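Local coordinates for uncharacterized protein (Desulfotomaculum acetoxidans, PDB 3U4Y) that is of unknown function but folds as a seven-bladed beta-propeller related to the lactonase family, at residues V77-G82 with K117-I121; F179-P185 with G224-R230; H263-P269 with I289-S294. The contacts are given in a common frame with arbitrary orientation. Residues are numbered along the deposited sequence.

Contact 1. Residues V77-G82 with K117-I121; sequences VAIQEG and KNKFI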
ATOM      1  N   VAL A  77     -19.012 -10.448  -0.895  1.00 46.27           N
ATOM      2  CA  VAL A  77     -19.821 -10.682  -2.086  1.00 47.67           C
ATOM      3  C   VAL A  77     -19.144 -11.470  -3.201  1.00 55.32           C
ATOM      4  O   VAL A  77     -19.810 -11.953  -4.118  1.00 69.61           O
ATOM      5  CB  VAL A  77     -20.336  -9.358  -2.663  1.00 45.46           C
ATOM      6  CG1 VAL A  77     -20.992  -8.543  -1.557  1.00 44.67           C
ATOM      7  CG2 VAL A  77     -19.201  -8.583  -3.336  1.00 33.04           C
ATOM      8  N   ALA A  78     -17.826 -11.594  -3.137  1.00 51.81           N
ATOM      9  CA  ALA A  78     -17.116 -12.473  -4.060  1.00 47.93           C
ATOM     10  C   ALA A  78     -15.921 -13.110  -3.376  1.00 42.12           C
ATOM     11  O   ALA A  78     -15.331 -12.503  -2.482  1.00 38.40           O
ATOM     12  CB  ALA A  78     -16.679 -11.718  -5.313  1.00 42.28           C
ATOM     13  N   ILE A  79     -15.600 -14.344  -3.776  1.00 43.68           N
ATOM     14  CA  ILE A  79     -14.360 -15.022  -3.379  1.00 47.80           C
ATOM     15  C   ILE A  79     -13.797 -15.779  -4.574  1.00 58.31           C
ATOM     16  O   ILE A  79     -14.352 -16.804  -4.977  1.00 68.00           O
ATOM     17  CB  ILE A  79     -14.546 -16.008  -2.191  1.00 45.65           C
ATOM     18  CG1 ILE A  79     -14.947 -15.250  -0.922  1.00 43.17           C
ATOM     19  CG2 ILE A  79     -13.268 -16.782  -1.949  1.00 33.04           C
ATOM     20  CD1 ILE A  79     -14.920 -16.054   0.345  1.00 33.15           C
ATOM     21  N   GLN A  80     -12.706 -15.262  -5.143  1.00 52.86           N
ATOM     22  CA  GLN A  80     -12.060 -15.891  -6.296  1.00 52.11           C
ATOM     23  C   GLN A  80     -10.635 -16.373  -5.999  1.00 49.94           C
ATOM     24  O   GLN A  80      -9.912 -15.750  -5.216  1.00 51.36           O
ATOM     25  CB  GLN A  80     -12.063 -14.933  -7.482  1.00 49.18           C
ATOM     26  CG  GLN A  80     -13.442 -14.699  -8.067  1.00 60.72           C
ATOM     27  CD  GLN A  80     -13.959 -15.903  -8.832  1.00 74.29           C
ATOM     28  OE1 GLN A  80     -13.174 -16.697  -9.353  1.00 87.69           O
ATOM     29  NE2 GLN A  80     -15.280 -16.047  -8.901  1.00 69.04           N
ATOM     30  N   GLU A  81     -10.242 -17.490  -6.609  1.00 40.27           N
ATOM     31  CA  GLU A  81      -8.870 -17.986  -6.472  1.00 45.50           C
ATOM     32  C   GLU A  81      -8.064 -17.503  -7.660  1.00 52.93           C
ATOM     33  O   GLU A  81      -8.556 -17.474  -8.792  1.00 65.75           O
ATOM     34  CB  GLU A  81      -8.806 -19.523  -6.387  1.00 48.71           C
ATOM     35  CG  GLU A  81      -7.752 -20.173  -7.322  1.00 83.65           C
ATOM     36  CD  GLU A  81      -7.566 -21.691  -7.132  1.00 84.63           C
ATOM     37  OE1 GLU A  81      -7.751 -22.205  -6.006  1.00 83.37           O
ATOM     38  OE2 GLU A  81      -7.216 -22.371  -8.122  1.00 84.27           O
ATOM     39  N   GLY A  82      -6.825 -17.111  -7.405  1.00 45.50           N
ATOM     40  CA  GLY A  82      -5.959 -16.697  -8.484  1.00 47.02           C
ATOM     41  C   GLY A  82      -5.034 -17.802  -8.958  1.00 50.93           C
ATOM     42  O   GLY A  82      -4.880 -18.834  -8.316  1.00 58.37           O
ATOM     43  N   LYS A 117     -17.126  -7.571 -13.154  1.00 58.61           N
ATOM     44  CA  LYS A 117     -17.293  -8.978 -13.485  1.00 45.90           C
ATOM     45  C   LYS A 117     -16.994  -9.870 -12.294  1.00 48.62           C
ATOM     46  O   LYS A 117     -17.312 -11.059 -12.308  1.00 62.12           O
ATOM     47  CB  LYS A 117     -16.394  -9.363 -14.655  1.00 46.07           C
ATOM     48  CG  LYS A 117     -16.430  -8.383 -15.821  1.00 60.04           C
ATOM     49  CD  LYS A 117     -15.891  -9.017 -17.095  1.00 69.94           C
ATOM     50  CE  LYS A 117     -16.866  -8.825 -18.251  1.00 81.59           C
ATOM     51  NZ  LYS A 117     -16.722  -9.858 -19.321  1.00 86.02           N
ATOM     52  N   ASN A 118     -16.395  -9.291 -11.257  1.00 44.52           N
ATOM     53  CA  ASN A 118     -16.065 -10.022 -10.031  1.00 48.84           C
ATOM     54  C   ASN A 118     -15.108 -11.197 -10.273  1.00 50.61           C
ATOM     55  O   ASN A 118     -15.079 -12.131  -9.476  1.00 47.41           O
ATOM     56  CB  ASN A 118     -17.334 -10.522  -9.328  1.00 57.76           C
ATOM     57  CG  ASN A 118     -18.193  -9.394  -8.766  1.00 65.31           C
ATOM     58  OD1 ASN A 118     -18.258  -9.205  -7.557  1.00 71.15           O
ATOM     59  ND2 ASN A 118     -18.869  -8.656  -9.642  1.00 66.58           N
ATOM     60  N   LYS A 119     -14.337 -11.135 -11.365  1.00 53.37           N
ATOM     61  CA  LYS A 119     -13.360 -12.171 -11.735  1.00 58.94           C
ATOM     62  C   LYS A 119     -11.965 -11.608 -12.066  1.00 59.11           C
ATOM     63  O   LYS A 119     -11.785 -10.389 -12.133  1.00 61.28           O
ATOM     64  CB  LYS A 119     -13.850 -12.958 -12.951  1.00 65.34           C
ATOM     65  CG  LYS A 119     -15.313 -12.779 -13.291  1.00 79.46           C
ATOM     66  CD  LYS A 119     -15.525 -12.819 -14.801  1.00 92.00           C
ATOM     67  CE  LYS A 119     -14.553 -11.873 -15.514  1.00 96.73           C
ATOM     68  NZ  LYS A 119     -14.795 -11.814 -16.985  1.00 96.99           N
ATOM     69  N   PHE A 120     -10.988 -12.497 -12.283  1.00 47.58           N
ATOM     70  CA  PHE A 120      -9.676 -12.083 -12.790  1.00 38.13           C
ATOM     71  C   PHE A 120      -9.663 -12.041 -14.292  1.00 43.93           C
ATOM     72  O   PHE A 120     -10.398 -12.761 -14.946  1.00 57.51           O
ATOM     73  CB  PHE A 120      -8.548 -12.979 -12.319  1.00 24.13           C
ATOM     74  CG  PHE A 120      -8.235 -12.831 -10.880  1.00 34.08           C
ATOM     75  CD1 PHE A 120      -7.261 -11.959 -10.466  1.00 29.99           C
ATOM     76  CD2 PHE A 120      -8.933 -13.549  -9.930  1.00 40.86           C
ATOM     77  CE1 PHE A 120      -6.973 -11.803  -9.120  1.00 35.74           C
ATOM     78  CE2 PHE A 120      -8.649 -13.411  -8.590  1.00 42.12           C
ATOM     79  CZ  PHE A 120      -7.665 -12.532  -8.182  1.00 38.20           C
ATOM     80  N   ILE A 121      -8.792 -11.200 -14.828  1.00 48.01           N
ATOM     81  CA  ILE A 121      -8.844 -10.821 -16.229  1.00 46.06           C
ATOM     82  C   ILE A 121      -7.532 -11.139 -16.904  1.00 36.44           C
ATOM     83  O   ILE A 121      -7.508 -11.659 -18.012  1.00 37.84           O
ATOM     84  CB  ILE A 121      -9.141  -9.306 -16.394  1.00 43.88           C
ATOM     85  CG1 ILE A 121     -10.610  -9.018 -16.098  1.00 55.74           C
ATOM     86  CG2 ILE A 121      -8.790  -8.834 -17.790  1.00 38.13           C
ATOM     87  CD1 ILE A 121     -11.240  -8.016 -17.056  1.00 64.43           C
TER
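V77 and A78 open V77-G82 as a classic beta bulge, both facing Q66 on strand 63-68. V77 only skirts K117-I121, its CG2 lying 4.4 Å from N118 OD1. A78 points toward it and brings its CB to 3.7 Å from N118 OD1, so the small methyl leaves room for the asparagine side chain. I79 turns away. Q80 then comes back toward K117-I121: chi1 near -70° (m) puts CG 3.4 Å from N118 O. Q80 CB meets the edge of the F120 ring, 3.9 Å from F120 CE2. E81 directs its side chain away and contributes backbone, its O being 4.1 Å from F120 CE2. G82 finishes the run with its CA 4.2 Å from F120 CE2. No hydrogen bond crosses, and the short strand axes diverge by 44° at a closest approach of 7.7 Å, so the two blades meet by van der Waals packing of side chains against side chains and backbone, not by a shared ladder. Strands 75-81 and 119-125 are the outermost strands of successive propeller blades. The F120 ring fills the cleft between them, touching L64 of strand 63-68 and stacking edge-to-face with Y113 of strand 109-114.

Contact 2. Residues F179-P185 with G224-R230; sequences FNITFTP and GTIVVSR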
ATOM      1  N   PHE A 179      11.804  -1.516  -1.730  1.00 38.24           N
ATOM      2  CA  PHE A 179      10.799  -2.322  -1.028  1.00 34.45           C
ATOM      3  C   PHE A 179       9.338  -1.896  -1.233  1.00 26.74           C
ATOM      4  O   PHE A 179       8.507  -2.734  -1.521  1.00 23.41           O
ATOM      5  CB  PHE A 179      11.127  -2.405   0.466  1.00 41.03           C
ATOM      6  CG  PHE A 179      10.186  -3.279   1.254  1.00 47.33           C
ATOM      7  CD1 PHE A 179      10.213  -4.651   1.117  1.00 43.27           C
ATOM      8  CD2 PHE A 179       9.292  -2.723   2.153  1.00 59.22           C
ATOM      9  CE1 PHE A 179       9.352  -5.458   1.855  1.00 53.00           C
ATOM     10  CE2 PHE A 179       8.427  -3.529   2.896  1.00 61.72           C
ATOM     11  CZ  PHE A 179       8.455  -4.897   2.745  1.00 54.98           C
ATOM     12  N   ASN A 180       9.023  -0.611  -1.080  1.00 25.86           N
ATOM     13  CA  ASN A 180       7.672  -0.120  -1.334  1.00 25.50           C
ATOM     14  C   ASN A 180       7.686   1.116  -2.236  1.00 29.04           C
ATOM     15  O   ASN A 180       8.649   1.863  -2.229  1.00 39.12           O
ATOM     16  CB  ASN A 180       6.955   0.179  -0.014  1.00 24.80           C
ATOM     17  CG  ASN A 180       5.438   0.161  -0.155  1.00 54.02           C
ATOM     18  OD1 ASN A 180       4.887  -0.193  -1.211  1.00 61.31           O
ATOM     19  ND2 ASN A 180       4.753   0.524   0.915  1.00 65.26           N
ATOM     20  N   ILE A 181       6.630   1.323  -3.017  1.00 23.23           N
ATOM     21  CA  ILE A 181       6.534   2.486  -3.900  1.00 19.71           C
ATOM     22  C   ILE A 181       5.239   3.193  -3.605  1.00 27.17           C
ATOM     23  O   ILE A 181       4.267   2.562  -3.212  1.00 41.71           O
ATOM     24  CB  ILE A 181       6.429   2.111  -5.385  1.00 17.51           C
ATOM     25  CG1 ILE A 181       7.397   1.030  -5.777  1.00 22.28           C
ATOM     26  CG2 ILE A 181       6.715   3.276  -6.251  1.00 12.04           C
ATOM     27  CD1 ILE A 181       7.019   0.457  -7.100  1.00 26.37           C
ATOM     28  N   THR A 182       5.220   4.501  -3.830  1.00 31.15           N
ATOM     29  CA  THR A 182       4.042   5.332  -3.601  1.00 30.01           C
ATOM     30  C   THR A 182       4.105   6.513  -4.564  1.00 35.27           C
ATOM     31  O   THR A 182       5.152   7.140  -4.704  1.00 32.88           O
ATOM     32  CB  THR A 182       3.998   5.871  -2.158  1.00 23.78           C
ATOM     33  OG1 THR A 182       3.699   4.810  -1.241  1.00 34.59           O
ATOM     34  CG2 THR A 182       2.938   6.900  -2.036  1.00 23.06           C
ATOM     35  N   PHE A 183       3.001   6.800  -5.251  1.00 36.08           N
ATOM     36  CA  PHE A 183       2.961   7.935  -6.170  1.00 24.87           C
ATOM     37  C   PHE A 183       2.583   9.203  -5.430  1.00 31.51           C
ATOM     38  O   PHE A 183       2.123   9.167  -4.292  1.00 46.10           O
ATOM     39  CB  PHE A 183       1.922   7.715  -7.260  1.00 16.12           C
ATOM     40  CG  PHE A 183       2.411   6.923  -8.431  1.00 25.22           C
ATOM     41  CD1 PHE A 183       3.093   7.535  -9.466  1.00 28.79           C
ATOM     42  CD2 PHE A 183       2.157   5.569  -8.525  1.00 27.73           C
ATOM     43  CE1 PHE A 183       3.533   6.806 -10.566  1.00 19.69           C
ATOM     44  CE2 PHE A 183       2.596   4.846  -9.616  1.00 20.96           C
ATOM     45  CZ  PHE A 183       3.284   5.472 -10.640  1.00 14.94           C
ATOM     46  N   THR A 184       2.769  10.334  -6.086  1.00 32.71           N
ATOM     47  CA  THR A 184       2.168  11.561  -5.612  1.00 35.80           C
ATOM     48  C   THR A 184       0.749  11.581  -6.153  1.00 27.89           C
ATOM     49  O   THR A 184       0.484  11.017  -7.211  1.00 34.85           O
ATOM     50  CB  THR A 184       2.934  12.785  -6.116  1.00 39.18           C
ATOM     51  OG1 THR A 184       3.170  12.654  -7.528  1.00 41.99           O
ATOM     52  CG2 THR A 184       4.256  12.901  -5.384  1.00 29.38           C
ATOM     53  N   PRO A 185      -0.169  12.235  -5.436  1.00 15.47           N
ATOM     54  CA  PRO A 185      -1.576  12.230  -5.814  1.00 14.05           C
ATOM     55  C   PRO A 185      -1.814  12.601  -7.272  1.00 21.79           C
ATOM     56  O   PRO A 185      -2.875  12.275  -7.803  1.00 22.63           O
ATOM     57  CB  PRO A 185      -2.163  13.271  -4.894  1.00 14.40           C
ATOM     58  CG  PRO A 185      -1.306  13.260  -3.715  1.00 13.64           C
ATOM     59  CD  PRO A 185       0.062  13.037  -4.227  1.00 17.73           C
ATOM     60  N   GLY A 224       9.851   1.546   5.606  1.00 38.21           N
ATOM     61  CA  GLY A 224       8.854   0.619   5.110  1.00 41.93           C
ATOM     62  C   GLY A 224       7.846   1.189   4.131  1.00 46.01           C
ATOM     63  O   GLY A 224       7.802   0.798   2.964  1.00 52.96           O
ATOM     64  N   THR A 225       7.019   2.108   4.606  1.00 41.44           N
ATOM     65  CA  THR A 225       5.884   2.553   3.813  1.00 41.62           C
ATOM     66  C   THR A 225       5.807   4.073   3.737  1.00 32.89           C
ATOM     67  O   THR A 225       6.112   4.775   4.701  1.00 22.05           O
ATOM     68  CB  THR A 225       4.535   1.898   4.303  1.00 47.27           C
ATOM     69  OG1 THR A 225       3.697   2.872   4.942  1.00 38.75           O
ATOM     70  CG2 THR A 225       4.810   0.703   5.256  1.00 25.29           C
ATOM     71  N   ILE A 226       5.402   4.558   2.565  1.00 31.60           N
ATOM     72  CA  ILE A 226       5.365   5.981   2.260  1.00 24.94           C
ATOM     73  C   ILE A 226       3.934   6.457   2.164  1.00 35.06           C
ATOM     74  O   ILE A 226       3.196   6.017   1.278  1.00 48.13           O
ATOM     75  CB  ILE A 226       5.990   6.279   0.867  1.00 32.77           C
ATOM     76  CG1 ILE A 226       7.290   5.504   0.644  1.00 26.04           C
ATOM     77  CG2 ILE A 226       6.213   7.757   0.692  1.00 35.81           C
ATOM     78  CD1 ILE A 226       8.119   5.366   1.874  1.00 27.22           C
ATOM     79  N   VAL A 227       3.528   7.354   3.057  1.00 32.85           N
ATOM     80  CA  VAL A 227       2.229   8.006   2.918  1.00 33.57           C
ATOM     81  C   VAL A 227       2.454   9.423   2.442  1.00 36.53           C
ATOM     82  O   VAL A 227       3.297  10.133   2.990  1.00 37.18           O
ATOM     83  CB  VAL A 227       1.497   8.157   4.256  1.00 31.76           C
ATOM     84  CG1 VAL A 227       0.103   8.744   4.018  1.00 41.28           C
ATOM     85  CG2 VAL A 227       1.431   6.853   4.997  1.00 16.52           C
ATOM     86  N   VAL A 228       1.695   9.856   1.445  1.00 33.37           N
ATOM     87  CA  VAL A 228       1.785  11.258   1.047  1.00 38.27           C
ATOM     88  C   VAL A 228       0.445  12.011   1.019  1.00 35.87           C
ATOM     89  O   VAL A 228      -0.505  11.603   0.355  1.00 51.43           O
ATOM     90  CB  VAL A 228       2.627  11.470  -0.260  1.00 35.19           C
ATOM     91  CG1 VAL A 228       3.022  10.129  -0.919  1.00 22.95           C
ATOM     92  CG2 VAL A 228       1.928  12.431  -1.235  1.00 28.92           C
ATOM     93  N   SER A 229       0.395  13.102   1.777  1.00 23.21           N
ATOM     94  CA  SER A 229      -0.745  14.008   1.874  1.00 20.18           C
ATOM     95  C   SER A 229      -1.328  14.446   0.507  1.00 31.37           C
ATOM     96  O   SER A 229      -0.610  14.511  -0.488  1.00 25.29           O
ATOM     97  CB  SER A 229      -0.285  15.237   2.635  1.00 19.75           C
ATOM     98  OG  SER A 229       0.638  15.966   1.842  1.00 22.97           O
ATOM     99  N   ARG A 230      -2.621  14.777   0.457  1.00 28.91           N
ATOM    100  CA  ARG A 230      -3.300  14.894  -0.836  1.00 27.31           C
ATOM    101  C   ARG A 230      -2.910  16.089  -1.716  1.00 33.80           C
ATOM    102  O   ARG A 230      -3.251  16.123  -2.908  1.00 16.98           O
ATOM    103  CB  ARG A 230      -4.820  14.754  -0.686  1.00 43.05           C
ATOM    104  CG  ARG A 230      -5.433  15.423   0.547  1.00 56.10           C
ATOM    105  CD  ARG A 230      -6.974  15.251   0.580  1.00112.29           C
ATOM    106  NE  ARG A 230      -7.448  14.281   1.577  1.00108.04           N
ATOM    107  CZ  ARG A 230      -8.083  13.141   1.299  1.00101.44           C
ATOM    108  NH1 ARG A 230      -8.471  12.343   2.290  1.00 91.69           N
ATOM    109  NH2 ARG A 230      -8.339  12.795   0.039  1.00101.77           N
TER
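A single hydrogen bond joins the two segments directly: T182 OG1 donates to I226 O at 2.8 Å. It links a side chain to a backbone carbonyl, as expected of strands whose short axes come no closer than 7.1 Å, too far for a shared backbone ladder, although they run parallel to within 9°. N180 also points toward G224-R230, but its ND2 bonds to N276 OD1, and its OD1 receives a weak bond from I181 N (2.9 Å).

Van der Waals packing does the rest. G224 O lies 3.2 Å from N180 CB and, at the ring edge, 3.9 Å from F179 CD2. V228 packs with both methyls: its CG1 meets T182 CG2 at 3.4 Å and F183 O at 3.6 Å, while its CG2 reaches P185 CD at 3.6 Å. I226 faces the same way, its CB 3.4 Å from T182 OG1. Past the strand ends, P185 CG rests 3.5 Å from S229 O and 3.6 Å from R230 O.

Among the residues facing away, I181 and F183 reach L144 of strand 142-147 in the preceding blade, and V227 reaches M278 and L280 in the following one. Strands 178-183 and 226-228 each begin a four-stranded antiparallel blade, and their near-parallel run close to the centre of the chain is the arrangement of neighbouring innermost strands around the axis of a beta-propeller.

Contact 3. Residues H263-P269 with I289-S294; sequences HGLLIDP and ISANIS
This is an inter-blade connection of the seven-bladed beta-propeller: the loop leaving outermost strand 254-262 runs over the turn that follows strand 286-291 in the next blade. H263-P269 has no regular structure; G264 has positive phi, then L265-D268 is extended. Opposite, A291 (-72/88) centres an inverse gamma turn, N292 N bonding to S290 O at 3.0 Å. CA atoms pair L266 with S294 (4.8 Å) and I267 with N292 (4.6 Å). L265, rotamer mt, points toward the strand, its CD1 4.0 Å from I289 CG2 and 3.7 Å from A291 CB; I289, also mt, sets CD1 3.8 Å from H263 CB. H263 (chi1 p) accepts L265 N at ND1 (3.3 Å), its NE2 going to T239 O. I267 CA is 3.9 Å from N292 CB. At the exposed surface, L266 CB lies 3.8 Å from I293 CG2. Hydrogen bonds across the contact all involve the L266 backbone: its O accepts I293 N at 3.2 Å and S294 N at 2.9 Å; its N donates to S294 OG at 3.3 Å.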
ATOM      1  N   HIS A 263       7.727   5.809  17.169  1.00 31.30           N
ATOM      2  CA  HIS A 263       6.446   5.197  17.464  1.00 37.99           C
ATOM      3  C   HIS A 263       6.481   4.254  18.673  1.00 42.86           C
ATOM      4  O   HIS A 263       5.442   3.931  19.252  1.00 36.38           O
ATOM      5  CB  HIS A 263       5.889   4.501  16.232  1.00 36.63           C
ATOM      6  CG  HIS A 263       6.902   3.722  15.461  1.00 34.58           C
ATOM      7  ND1 HIS A 263       7.747   2.809  16.052  1.00 38.31           N
ATOM      8  CD2 HIS A 263       7.191   3.701  14.136  1.00 33.07           C
ATOM      9  CE1 HIS A 263       8.519   2.267  15.126  1.00 37.84           C
ATOM     10  NE2 HIS A 263       8.200   2.789  13.954  1.00 28.87           N
ATOM     11  N   GLY A 264       7.675   3.833  19.071  1.00 49.21           N
ATOM     12  CA  GLY A 264       7.803   2.915  20.185  1.00 50.23           C
ATOM     13  C   GLY A 264       6.969   1.671  19.956  1.00 51.92           C
ATOM     14  O   GLY A 264       6.244   1.232  20.837  1.00 56.68           O
ATOM     15  N   LEU A 265       7.062   1.120  18.752  1.00 47.25           N
ATOM     16  CA  LEU A 265       6.375  -0.111  18.399  1.00 42.16           C
ATOM     17  C   LEU A 265       7.366  -1.108  17.825  1.00 47.25           C
ATOM     18  O   LEU A 265       8.408  -0.723  17.273  1.00 47.32           O
ATOM     19  CB  LEU A 265       5.305   0.142  17.341  1.00 33.55           C
ATOM     20  CG  LEU A 265       4.084   0.951  17.730  1.00 35.61           C
ATOM     21  CD1 LEU A 265       3.134   1.094  16.534  1.00 31.07           C
ATOM     22  CD2 LEU A 265       3.408   0.289  18.920  1.00 39.09           C
ATOM     23  N   LEU A 266       7.029  -2.389  17.942  1.00 40.19           N
ATOM     24  CA  LEU A 266       7.794  -3.430  17.289  1.00 43.12           C
ATOM     25  C   LEU A 266       7.117  -3.743  15.965  1.00 49.32           C
ATOM     26  O   LEU A 266       5.937  -4.088  15.931  1.00 48.52           O
ATOM     27  CB  LEU A 266       7.861  -4.666  18.174  1.00 38.40           C
ATOM     28  CG  LEU A 266       8.446  -4.379  19.560  1.00 35.72           C
ATOM     29  CD1 LEU A 266       8.341  -5.597  20.443  1.00 35.18           C
ATOM     30  CD2 LEU A 266       9.886  -3.921  19.460  1.00 22.66           C
ATOM     31  N   ILE A 267       7.859  -3.590  14.873  1.00 41.10           N
ATOM     32  CA  ILE A 267       7.312  -3.833  13.548  1.00 35.85           C
ATOM     33  C   ILE A 267       8.426  -4.394  12.664  1.00 33.43           C
ATOM     34  O   ILE A 267       9.599  -4.207  12.991  1.00 36.83           O
ATOM     35  CB  ILE A 267       6.653  -2.540  12.966  1.00 44.35           C
ATOM     36  CG1 ILE A 267       6.865  -2.421  11.461  1.00 40.73           C
ATOM     37  CG2 ILE A 267       7.191  -1.286  13.637  1.00 38.77           C
ATOM     38  CD1 ILE A 267       6.132  -1.272  10.872  1.00 36.19           C
ATOM     39  N   ASP A 268       8.064  -5.114  11.593  1.00 24.34           N
ATOM     40  CA  ASP A 268       9.035  -5.678  10.646  1.00 25.38           C
ATOM     41  C   ASP A 268       8.459  -5.878   9.236  1.00 30.91           C
ATOM     42  O   ASP A 268       7.970  -6.951   8.918  1.00 42.57           O
ATOM     43  CB  ASP A 268       9.570  -7.021  11.170  1.00 40.10           C
ATOM     44  CG  ASP A 268      10.712  -7.598  10.311  1.00 59.36           C
ATOM     45  OD1 ASP A 268      10.728  -7.411   9.067  1.00 68.15           O
ATOM     46  OD2 ASP A 268      11.602  -8.256  10.895  1.00 58.35           O
ATOM     47  N   PRO A 269       8.551  -4.859   8.367  1.00 27.90           N
ATOM     48  CA  PRO A 269       7.919  -4.903   7.038  1.00 32.58           C
ATOM     49  C   PRO A 269       8.076  -6.198   6.234  1.00 36.14           C
ATOM     50  O   PRO A 269       7.148  -6.611   5.540  1.00 32.59           O
ATOM     51  CB  PRO A 269       8.597  -3.739   6.280  1.00 27.31           C
ATOM     52  CG  PRO A 269       9.624  -3.162   7.218  1.00 27.21           C
ATOM     53  CD  PRO A 269       9.206  -3.565   8.599  1.00 31.26           C
ATOM     54  N   ILE A 289      -0.903   3.418  12.520  1.00 35.34           N
ATOM     55  CA  ILE A 289       0.187   2.466  12.266  1.00 31.53           C
ATOM     56  C   ILE A 289      -0.203   1.037  12.646  1.00 29.49           C
ATOM     57  O   ILE A 289      -0.711   0.800  13.753  1.00 26.67           O
ATOM     58  CB  ILE A 289       1.484   2.810  13.053  1.00 29.35           C
ATOM     59  CG1 ILE A 289       1.917   4.260  12.842  1.00 39.09           C
ATOM     60  CG2 ILE A 289       2.592   1.907  12.643  1.00 20.88           C
ATOM     61  CD1 ILE A 289       3.229   4.610  13.519  1.00 21.82           C
ATOM     62  N   SER A 290       0.045   0.100  11.727  1.00 31.07           N
ATOM     63  CA  SER A 290      -0.209  -1.326  11.952  1.00 33.39           C
ATOM     64  C   SER A 290       1.078  -2.101  12.264  1.00 41.25           C
ATOM     65  O   SER A 290       1.755  -2.594  11.358  1.00 51.34           O
ATOM     66  CB  SER A 290      -0.930  -1.946  10.754  1.00 35.26           C
ATOM     67  OG  SER A 290      -0.695  -3.343  10.675  1.00 48.13           O
ATOM     68  N   ALA A 291       1.381  -2.211  13.558  1.00 34.57           N
ATOM     69  CA  ALA A 291       2.589  -2.855  14.068  1.00 32.81           C
ATOM     70  C   ALA A 291       2.590  -4.380  13.933  1.00 37.58           C
ATOM     71  O   ALA A 291       2.155  -5.101  14.827  1.00 37.28           O
ATOM     72  CB  ALA A 291       2.821  -2.450  15.517  1.00 38.32           C
ATOM     73  N   ASN A 292       3.067  -4.844  12.785  1.00 45.47           N
ATOM     74  CA  ASN A 292       3.491  -6.222  12.547  1.00 38.12           C
ATOM     75  C   ASN A 292       3.723  -7.118  13.766  1.00 34.58           C
ATOM     76  O   ASN A 292       3.130  -8.184  13.876  1.00 37.89           O
ATOM     77  CB  ASN A 292       4.799  -6.177  11.753  1.00 38.14           C
ATOM     78  CG  ASN A 292       4.823  -7.167  10.640  1.00 55.18           C
ATOM     79  OD1 ASN A 292       3.823  -7.821  10.366  1.00 68.62           O
ATOM     80  ND2 ASN A 292       5.962  -7.287   9.976  1.00 62.96           N
ATOM     81  N   ILE A 293       4.614  -6.692  14.660  1.00 35.47           N
ATOM     82  CA  ILE A 293       5.169  -7.561  15.699  1.00 38.28           C
ATOM     83  C   ILE A 293       4.696  -7.216  17.112  1.00 39.90           C
ATOM     84  O   ILE A 293       4.697  -8.065  17.996  1.00 41.22           O
ATOM     85  CB  ILE A 293       6.726  -7.572  15.647  1.00 28.83           C
ATOM     86  CG1 ILE A 293       7.213  -8.312  14.408  1.00 27.82           C
ATOM     87  CG2 ILE A 293       7.316  -8.209  16.884  1.00 24.65           C
ATOM     88  CD1 ILE A 293       8.549  -8.999  14.591  1.00 58.92           C
ATOM     89  N   SER A 294       4.308  -5.969  17.332  1.00 42.12           N
ATOM     90  CA  SER A 294       3.700  -5.596  18.602  1.00 33.64           C
ATOM     91  C   SER A 294       2.234  -5.980  18.529  1.00 33.38           C
ATOM     92  O   SER A 294       1.556  -6.111  19.559  1.00 33.64           O
ATOM     93  CB  SER A 294       3.864  -4.094  18.880  1.00 26.39           C
ATOM     94  OG  SER A 294       4.861  -3.859  19.870  1.00 29.86           O
TER

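The contacts follow in series along the chain, each joining consecutive blades of the ring. Contact 1 packs outermost strand 75-81 against 119-125, its centre about 20 Å from the centre of the chain; contact 2 packs innermost strand 178-183 against 226-228, its centre about 8 Å from that point. Contact 3 lies one interface further on, between the blades that begin with 226-228 and 278-280. Centres of contacts 2 and 3 are about 18 Å apart, and the two touch through F179 CE2 and P269 CB at 3.4 Å. Contact 1 stands apart, its centre about 27 and 31 Å from theirs. The blades are thus held to one another by packing at the rim and near the axis, and by a hydrogen-bonded connecting loop.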